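Local coordinates for putative peptide ABC-transport system periplasmic peptide-binding protein (Campylobacter jejuni, PDB 4OET) that probably captures solutes in the periplasm for an ABC transporter, as peptide-binding members of its family do, and binds metal ions, at residues Gly36-Asp41 / Ala132-Met137; Phe66-Val71 / Phe182-Val187; Ala337-Pro342 / Ala366-Ser371. All coordinates share one frame; numbering follows the deposited sequence.

How the interactions relate
From the N terminus, residues 36-41 come first, then 66-71, and the chain returns to 36-41 through residues 132-137, closing a loop of 90 residues as interaction 1. Residues 182-187 then meet 66-71 in interaction 2, which spans 110 residues. The two contacts therefore cross along the chain, and they also touch in space: their centres are 13 Å apart, and Arg-39 packs on Leu-184. Together they tie strand 38-40 and the loop that follows strand 62-67 to later loops. Interaction 3 follows in series and is far more local, joining the two strands of a beta-alpha-beta unit, on the other side of the chain's centre from interactions 1 and 2.

Interaction 1: residues Gly36-Asp41 / Ala132-Met137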
loop_
_atom_site.group_PDB
_atom_site.type_symbol
_atom_site.label_atom_id
_atom_site.label_comp_id
_atom_site.label_asym_id
_atom_site.label_seq_id
_atom_site.Cartn_x
_atom_site.Cartn_y
_atom_site.Cartn_z
ATOM N N GLY A 36 -14.713 -5.401 7.936
ATOM C CA GLY A 36 -15.487 -4.441 7.169
ATOM C C GLY A 36 -16.673 -5.077 6.467
ATOM O O GLY A 36 -16.912 -6.280 6.611
ATOM N N LEU A 37 -17.415 -4.278 5.704
ATOM C CA LEU A 37 -18.524 -4.804 4.921
ATOM C C LEU A 37 -18.029 -5.752 3.847
ATOM O O LEU A 37 -18.725 -6.708 3.494
ATOM C CB LEU A 37 -19.338 -3.675 4.288
ATOM C CG LEU A 37 -20.321 -2.834 5.122
ATOM C CD1 LEU A 37 -19.886 -2.586 6.534
ATOM C CD2 LEU A 37 -20.681 -1.537 4.408
ATOM N N THR A 38 -16.825 -5.493 3.339
ATOM C CA THR A 38 -16.206 -6.364 2.351
ATOM C C THR A 38 -14.830 -6.853 2.791
ATOM O O THR A 38 -14.235 -6.318 3.729
ATOM C CB THR A 38 -16.042 -5.660 0.999
ATOM O OG1 THR A 38 -15.167 -4.532 1.153
ATOM C CG2 THR A 38 -17.396 -5.211 0.468
ATOM N N ARG A 39 -14.331 -7.858 2.077
ATOM C CA ARG A 39 -13.016 -8.439 2.317
ATOM C C ARG A 39 -12.447 -8.944 1.003
ATOM O O ARG A 39 -13.087 -8.835 -0.047
ATOM C CB ARG A 39 -13.109 -9.581 3.326
ATOM C CG ARG A 39 -14.032 -10.677 2.845
ATOM C CD ARG A 39 -14.165 -11.790 3.850
ATOM N NE ARG A 39 -15.144 -12.770 3.395
ATOM C CZ ARG A 39 -14.851 -13.875 2.712
ATOM N NH1 ARG A 39 -15.827 -14.702 2.345
ATOM N NH2 ARG A 39 -13.590 -14.150 2.399
ATOM N N PHE A 40 -11.247 -9.505 1.052
ATOM C CA PHE A 40 -10.638 -10.042 -0.157
ATOM C C PHE A 40 -10.115 -11.437 0.107
ATOM O O PHE A 40 -9.589 -11.705 1.195
ATOM C CB PHE A 40 -9.521 -9.113 -0.634
ATOM C CG PHE A 40 -9.969 -7.688 -0.796
ATOM C CD1 PHE A 40 -10.569 -7.270 -1.978
ATOM C CD2 PHE A 40 -9.847 -6.783 0.256
ATOM C CE1 PHE A 40 -11.006 -5.957 -2.126
ATOM C CE2 PHE A 40 -10.287 -5.472 0.125
ATOM C CZ PHE A 40 -10.867 -5.056 -1.069
ATOM N N ASP A 41 -10.287 -12.328 -0.871
ATOM C CA ASP A 41 -9.802 -13.702 -0.746
ATOM C C ASP A 41 -8.368 -13.812 -1.256
ATOM O O ASP A 41 -7.723 -12.797 -1.509
ATOM C CB ASP A 41 -10.730 -14.684 -1.478
ATOM C CG ASP A 41 -10.767 -14.466 -2.981
ATOM O OD1 ASP A 41 -9.924 -13.720 -3.534
ATOM O OD2 ASP A 41 -11.650 -15.067 -3.630
ATOM N N ALA A 132 -13.232 0.267 -0.611
ATOM C CA ALA A 132 -13.044 1.152 0.526
ATOM C C ALA A 132 -13.909 0.703 1.694
ATOM O O ALA A 132 -13.614 1.007 2.851
ATOM C CB ALA A 132 -13.364 2.596 0.140
ATOM N N LEU A 133 -14.960 -0.052 1.388
ATOM C CA LEU A 133 -15.847 -0.563 2.420
ATOM C C LEU A 133 -15.292 -1.829 3.047
ATOM O O LEU A 133 -16.002 -2.536 3.767
ATOM C CB LEU A 133 -17.241 -0.835 1.863
ATOM C CG LEU A 133 -18.031 0.423 1.502
ATOM C CD1 LEU A 133 -19.345 0.062 0.807
ATOM C CD2 LEU A 133 -18.270 1.268 2.737
ATOM N N SER A 134 -14.030 -2.124 2.761
ATOM C CA SER A 134 -13.348 -3.221 3.432
ATOM C C SER A 134 -12.781 -2.730 4.762
ATOM O O SER A 134 -12.257 -3.516 5.562
ATOM C CB SER A 134 -12.240 -3.792 2.547
ATOM O OG SER A 134 -11.197 -2.850 2.380
ATOM N N ILE A 135 -12.907 -1.426 4.995
ATOM C CA ILE A 135 -12.454 -0.809 6.235
ATOM C C ILE A 135 -13.295 -1.311 7.414
ATOM O O ILE A 135 -14.504 -1.531 7.293
ATOM C CB ILE A 135 -12.525 0.731 6.146
ATOM C CG1 ILE A 135 -11.822 1.382 7.336
ATOM C CG2 ILE A 135 -13.973 1.211 6.072
ATOM C CD1 ILE A 135 -10.313 1.202 7.325
ATOM N N GLY A 136 -12.637 -1.515 8.550
ATOM C CA GLY A 136 -13.288 -2.034 9.739
ATOM C C GLY A 136 -14.430 -1.175 10.233
ATOM O O GLY A 136 -14.369 0.056 10.186
ATOM N N MET A 137 -15.490 -1.822 10.696
ATOM C CA MET A 137 -16.610 -1.085 11.253
ATOM C C MET A 137 -16.379 -0.755 12.725
ATOM O O MET A 137 -15.718 -1.505 13.444
ATOM C CB MET A 137 -17.903 -1.877 11.077
ATOM C CG MET A 137 -18.362 -1.990 9.631
ATOM S SD MET A 137 -18.777 -0.392 8.901
ATOM C CE MET A 137 -17.276 -0.046 7.975
#
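A chi1 of -76° sets CG of Leu-37 opposite its own carbonyl carbon, and from there its two methyls serve different neighbours. CD1 passes across the bent side chain of Met-137 at about a right angle, 3.4 Å from SD of Met-137, while CD2 of Leu-37 lies 4.1 Å from CD2 of Leu-133. A branched leucine suits this fork, and the flexible methionine can bend to follow it; Val-84 of helix 81-92 touches both Leu-37 and Met-137. Beside this apolar patch the backbones join. Leu-133 is the first residue to leave helix 129-132, within a type I turn from Ala-132 to Ile-135, and its O accepts N-H of Thr-38 at 3.1 Å, with the donor well above the carbonyl plane. CA of Ser-134 adds a CH...O contact of 3.2 Å to O of Thr-38. Thr-38 holds OG1 between its backbone N and carbonyl carbon (chi1 62°), which turns the hydroxyl toward the helix end. CB of Ser-134 comes obliquely to the ring of Phe-40, 3.5 Å from CE2. Gly-36 suits its place because the missing side chain lets its CA come within 3.1 Å of O of Ile-135. Gly-136 lies about 6 Å from the side chain of Asn-31, which binds magnesium. Within this mostly buried contact the hydroxyls of Thr-38 and Ser-134 are paired with main-chain O of Leu-130 and Asp-131 respectively, so small polar side chains can lie beside the apolar ones with their hydrogen bonding met by the end of helix 129-132.

Interaction 2: residues Phe66-Val71 / Phe182-Val187; sequences FLRDDV and FYLDKV
Where the chain leaves strand 62-67, Arg-68 and Val-71 close on Tyr-183, which belongs to the loop between strands 173-178 and 191-196. Val-71 lies over one face of the ring in a CH-pi contact, its CG2 4.0 Å from the centroid of Tyr-183 and 25° off the ring normal. Arg-68 comes from another side: its NH1 is near the ring plane at the edge, 3.7 Å from CD2 of Tyr-183, and that CD2 in turn lies over one face of the guanidinium, the two planes standing 58° apart. A bend at chi3 (75°) turns the guanidinium to this position, and Asp-70 fixes its rotation in a side-on salt bridge, NE and NH2 each taking one carboxylate oxygen. NE of Arg-68 meets OD1 of Asp-70 at 2.8 Å, almost straight and in the guanidinium plane, and both oxygens use their syn lone pairs. This contact thus joins the loop that follows the end of strand 62-67 to a loop that connects two strands of another sheet, at the protein surface. An aromatic with a hydroxyl suits the place: the ring offers a face to valine and an edge to arginine, while OH of Tyr-183 hydrogen-bonds to Asp-49 and Ser-35.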
loop_
_atom_site.group_PDB
_atom_site.type_symbol
_atom_site.label_atom_id
_atom_site.label_comp_id
_atom_site.label_asym_id
_atom_site.label_seq_id
_atom_site.Cartn_x
_atom_site.Cartn_y
_atom_site.Cartn_z
ATOM N N PHE A 66 -26.874 -5.098 2.137
ATOM C CA PHE A 66 -27.607 -5.999 3.017
ATOM C C PHE A 66 -26.637 -6.720 3.945
ATOM O O PHE A 66 -25.695 -7.400 3.506
ATOM C CB PHE A 66 -28.460 -6.959 2.189
ATOM C CG PHE A 66 -29.377 -6.250 1.227
ATOM C CD1 PHE A 66 -30.546 -5.657 1.683
ATOM C CD2 PHE A 66 -29.036 -6.111 -0.112
ATOM C CE1 PHE A 66 -31.392 -4.978 0.812
ATOM C CE2 PHE A 66 -29.870 -5.433 -0.991
ATOM C CZ PHE A 66 -31.053 -4.865 -0.528
ATOM N N LEU A 67 -26.881 -6.553 5.242
ATOM C CA LEU A 67 -25.939 -6.961 6.267
ATOM C C LEU A 67 -26.260 -8.325 6.841
ATOM O O LEU A 67 -27.413 -8.759 6.841
ATOM C CB LEU A 67 -25.933 -5.937 7.397
ATOM C CG LEU A 67 -25.631 -4.486 7.031
ATOM C CD1 LEU A 67 -25.719 -3.621 8.277
ATOM C CD2 LEU A 67 -24.252 -4.371 6.391
ATOM N N ARG A 68 -25.225 -8.975 7.362
ATOM C CA ARG A 68 -25.386 -10.192 8.137
ATOM C C ARG A 68 -26.109 -9.835 9.429
ATOM O O ARG A 68 -25.888 -8.760 9.985
ATOM C CB ARG A 68 -24.027 -10.818 8.440
ATOM C CG ARG A 68 -23.336 -11.449 7.237
ATOM C CD ARG A 68 -22.077 -12.160 7.686
ATOM N NE ARG A 68 -22.428 -13.416 8.350
ATOM C CZ ARG A 68 -21.922 -14.602 8.034
ATOM N NH1 ARG A 68 -21.010 -14.703 7.072
ATOM N NH2 ARG A 68 -22.315 -15.683 8.699
ATOM N N ASP A 69 -26.991 -10.706 9.895
ATOM C CA ASP A 69 -27.685 -10.435 11.146
ATOM C C ASP A 69 -27.170 -11.358 12.248
ATOM O O ASP A 69 -27.733 -11.413 13.337
ATOM C CB ASP A 69 -29.199 -10.577 10.969
ATOM C CG ASP A 69 -29.601 -11.906 10.366
ATOM O OD1 ASP A 69 -30.763 -12.013 9.928
ATOM O OD2 ASP A 69 -28.773 -12.839 10.318
ATOM N N ASP A 70 -26.096 -12.081 11.949
ATOM C CA ASP A 70 -25.568 -13.078 12.875
ATOM C C ASP A 70 -24.217 -12.658 13.445
ATOM O O ASP A 70 -23.471 -13.490 13.969
ATOM C CB ASP A 70 -25.448 -14.432 12.165
ATOM C CG ASP A 70 -24.528 -14.375 10.950
ATOM O OD1 ASP A 70 -24.217 -13.255 10.488
ATOM O OD2 ASP A 70 -24.128 -15.445 10.440
ATOM N N VAL A 71 -23.921 -11.363 13.379
ATOM C CA VAL A 71 -22.598 -10.879 13.763
ATOM C C VAL A 71 -22.610 -10.211 15.129
ATOM O O VAL A 71 -23.471 -9.376 15.422
ATOM C CB VAL A 71 -22.030 -9.886 12.732
ATOM C CG1 VAL A 71 -20.748 -9.254 13.254
ATOM C CG2 VAL A 71 -21.792 -10.585 11.400
ATOM N N PHE A 182 -16.860 -15.878 15.767
ATOM C CA PHE A 182 -16.525 -15.322 14.460
ATOM C C PHE A 182 -17.447 -15.914 13.385
ATOM O O PHE A 182 -17.639 -17.131 13.307
ATOM C CB PHE A 182 -15.054 -15.565 14.118
ATOM C CG PHE A 182 -14.566 -14.741 12.968
ATOM C CD1 PHE A 182 -14.867 -13.386 12.891
ATOM C CD2 PHE A 182 -13.810 -15.316 11.957
ATOM C CE1 PHE A 182 -14.425 -12.623 11.826
ATOM C CE2 PHE A 182 -13.361 -14.558 10.887
ATOM C CZ PHE A 182 -13.670 -13.209 10.821
ATOM N N TYR A 183 -18.046 -15.028 12.595
ATOM C CA TYR A 183 -19.101 -15.362 11.635
ATOM C C TYR A 183 -18.605 -15.991 10.330
ATOM O O TYR A 183 -19.368 -16.657 9.634
ATOM C CB TYR A 183 -19.911 -14.101 11.320
ATOM C CG TYR A 183 -19.049 -12.980 10.788
ATOM C CD1 TYR A 183 -18.428 -12.086 11.652
ATOM C CD2 TYR A 183 -18.839 -12.830 9.424
ATOM C CE1 TYR A 183 -17.624 -11.076 11.173
ATOM C CE2 TYR A 183 -18.038 -11.823 8.938
ATOM C CZ TYR A 183 -17.435 -10.951 9.818
ATOM O OH TYR A 183 -16.645 -9.945 9.334
ATOM N N LEU A 184 -17.357 -15.718 9.961
ATOM C CA LEU A 184 -16.803 -16.230 8.706
ATOM C C LEU A 184 -16.472 -17.711 8.812
ATOM O O LEU A 184 -16.748 -18.495 7.903
ATOM C CB LEU A 184 -15.550 -15.447 8.309
ATOM C CG LEU A 184 -15.787 -14.144 7.537
ATOM C CD1 LEU A 184 -14.478 -13.560 7.016
ATOM C CD2 LEU A 184 -16.777 -14.359 6.400
ATOM N N ASP A 185 -15.856 -18.079 9.926
ATOM C CA ASP A 185 -15.386 -19.439 10.148
ATOM C C ASP A 185 -15.006 -19.564 11.604
ATOM O O ASP A 185 -14.983 -18.572 12.329
ATOM C CB ASP A 185 -14.189 -19.773 9.249
ATOM C CG ASP A 185 -13.952 -21.268 9.121
ATOM O OD1 ASP A 185 -14.630 -22.044 9.826
ATOM O OD2 ASP A 185 -13.073 -21.674 8.333
ATOM N N LYS A 186 -14.717 -20.782 12.037
ATOM C CA LYS A 186 -14.254 -21.001 13.392
ATOM C C LYS A 186 -12.772 -20.643 13.456
ATOM O O LYS A 186 -11.975 -21.138 12.655
ATOM C CB LYS A 186 -14.500 -22.448 13.819
ATOM C CG LYS A 186 -14.152 -22.723 15.262
ATOM C CD LYS A 186 -14.600 -24.103 15.705
ATOM C CE LYS A 186 -14.377 -24.237 17.191
ATOM N NZ LYS A 186 -14.709 -22.939 17.840
ATOM N N VAL A 187 -12.396 -19.781 14.400
ATOM C CA VAL A 187 -10.993 -19.397 14.531
ATOM C C VAL A 187 -10.220 -20.557 15.165
ATOM O O VAL A 187 -10.617 -21.089 16.206
ATOM C CB VAL A 187 -10.814 -18.113 15.374
ATOM C CG1 VAL A 187 -9.349 -17.697 15.411
ATOM C CG2 VAL A 187 -11.670 -16.980 14.819
#

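Interaction 3: residues Ala337-Pro342 / Ala366-Ser371; sequences AMSNDP and AKPAGS
The 2.7 Å hydrogen bond from N of Ser-339 to O of Lys-367 is the shortest sound polar link here, and it is fairly straight, with 159° at the hydrogen. The donor approaches from well above the carbonyl plane, 57° out of it. CA of Met-338 closes to 3.3 Å on the same O of Lys-367, so the oxygen has one hydrogen bond and a weaker CH...O contact. One step back, N of Lys-367 gives its hydrogen to O of Ala-337 at 3.1 Å, nearly in line with the C=O bond, and CA of Ala-366 also closes on that oxygen. These links make the parallel pairing of Ala-337 with Ala-366 and Met-338 with Lys-367; both alanines put their CB on one face of the sheet, where the small Ala-337 packs on Ala-348 of helix 342-357. Side chains extend the contact past the paired residues: from the strand end, the bent chain of Met-338 brings CE onto the methyl of Ala-369, 3.7 Å from its CB. Asn-340 holds CG between its backbone N and carbonyl carbon (chi1 48°), and its OD1 takes a weak hydrogen bond of 3.5 Å from N of Ala-369. CB of Ser-339 packs against the carbonyl carbon of Lys-367. Gly-370 tolerates the positive phi of the third position in the type II turn from Pro-368 to Ser-371. In residues 337-342, a type I turn from Met-338 to Asp-341 precedes the helix: Asp-341 is its N-cap, and Pro-342, lacking an N-H, suits the first turn. The contact thus sits at the C-terminal ends of parallel strands 329-338 and 361-367, where the first runs into helix 342-357.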
loop_
_atom_site.group_PDB
_atom_site.type_symbol
_atom_site.label_atom_id
_atom_site.label_comp_id
_atom_site.label_asym_id
_atom_site.label_seq_id
_atom_site.Cartn_x
_atom_site.Cartn_y
_atom_site.Cartn_z
ATOM N N ALA A 337 16.438 10.353 -0.287
ATOM C CA ALA A 337 15.878 9.138 0.269
ATOM C C ALA A 337 15.745 9.260 1.786
ATOM O O ALA A 337 16.538 9.947 2.442
ATOM C CB ALA A 337 16.747 7.950 -0.098
ATOM N N MET A 338 14.740 8.589 2.340
ATOM C CA MET A 338 14.591 8.487 3.784
ATOM C C MET A 338 15.736 7.657 4.351
ATOM O O MET A 338 15.989 6.544 3.894
ATOM C CB MET A 338 13.242 7.859 4.153
ATOM C CG MET A 338 12.015 8.554 3.550
ATOM S SD MET A 338 11.814 10.272 4.083
ATOM C CE MET A 338 10.024 10.410 4.044
ATOM N N SER A 339 16.434 8.206 5.339
ATOM C CA SER A 339 17.622 7.558 5.886
ATOM C C SER A 339 17.287 6.284 6.659
ATOM O O SER A 339 18.150 5.441 6.878
ATOM C CB SER A 339 18.380 8.532 6.794
ATOM O OG SER A 339 17.659 8.765 7.993
ATOM N N ASN A 340 16.038 6.146 7.084
ATOM C CA ASN A 340 15.647 4.955 7.823
ATOM C C ASN A 340 15.154 3.842 6.899
ATOM O O ASN A 340 14.744 2.779 7.365
ATOM C CB ASN A 340 14.569 5.283 8.858
ATOM C CG ASN A 340 13.436 6.099 8.280
ATOM O OD1 ASN A 340 13.643 7.186 7.733
ATOM N ND2 ASN A 340 12.224 5.565 8.377
ATOM N N ASP A 341 15.199 4.086 5.593
ATOM C CA ASP A 341 14.777 3.078 4.629
ATOM C C ASP A 341 15.983 2.613 3.820
ATOM O O ASP A 341 16.303 3.183 2.771
ATOM C CB ASP A 341 13.686 3.634 3.709
ATOM C CG ASP A 341 12.927 2.544 2.978
ATOM O OD1 ASP A 341 11.709 2.719 2.764
ATOM O OD2 ASP A 341 13.545 1.526 2.588
ATOM N N PRO A 342 16.643 1.551 4.304
ATOM C CA PRO A 342 17.905 1.082 3.723
ATOM C C PRO A 342 17.797 0.748 2.241
ATOM O O PRO A 342 18.719 1.078 1.487
ATOM C CB PRO A 342 18.223 -0.185 4.529
ATOM C CG PRO A 342 17.431 -0.088 5.780
ATOM C CD PRO A 342 16.227 0.760 5.478
ATOM N N ALA A 366 20.356 11.591 2.062
ATOM C CA ALA A 366 19.572 10.693 2.899
ATOM C C ALA A 366 19.316 11.364 4.242
ATOM O O ALA A 366 20.257 11.737 4.949
ATOM C CB ALA A 366 20.288 9.352 3.090
ATOM N N LYS A 367 18.044 11.543 4.583
ATOM C CA LYS A 367 17.689 12.275 5.792
ATOM C C LYS A 367 16.551 11.527 6.465
ATOM O O LYS A 367 15.829 10.784 5.799
ATOM C CB LYS A 367 17.295 13.718 5.454
ATOM C CG LYS A 367 18.406 14.521 4.745
ATOM C CD LYS A 367 19.359 15.196 5.728
ATOM C CE LYS A 367 20.009 16.443 5.134
ATOM N NZ LYS A 367 19.031 17.546 4.892
ATOM N N PRO A 368 16.403 11.683 7.790
ATOM C CA PRO A 368 15.293 11.004 8.471
ATOM C C PRO A 368 13.923 11.466 7.972
ATOM O O PRO A 368 13.757 12.610 7.533
ATOM C CB PRO A 368 15.496 11.373 9.949
ATOM C CG PRO A 368 16.446 12.537 9.945
ATOM C CD PRO A 368 17.306 12.360 8.736
ATOM N N ALA A 369 12.954 10.562 8.017
ATOM C CA ALA A 369 11.605 10.885 7.576
ATOM C C ALA A 369 11.015 11.990 8.445
ATOM O O ALA A 369 11.182 11.992 9.669
ATOM C CB ALA A 369 10.716 9.648 7.615
ATOM N N GLY A 370 10.360 12.951 7.799
ATOM C CA GLY A 370 9.756 14.069 8.500
ATOM C C GLY A 370 10.699 15.231 8.726
ATOM O O GLY A 370 10.303 16.263 9.267
ATOM N N SER A 371 11.951 15.080 8.313
ATOM C CA SER A 371 12.931 16.150 8.498
ATOM C C SER A 371 13.009 17.081 7.287
ATOM O O SER A 371 13.678 18.117 7.329
ATOM C CB SER A 371 14.311 15.560 8.806
ATOM O OG SER A 371 14.705 14.617 7.824
#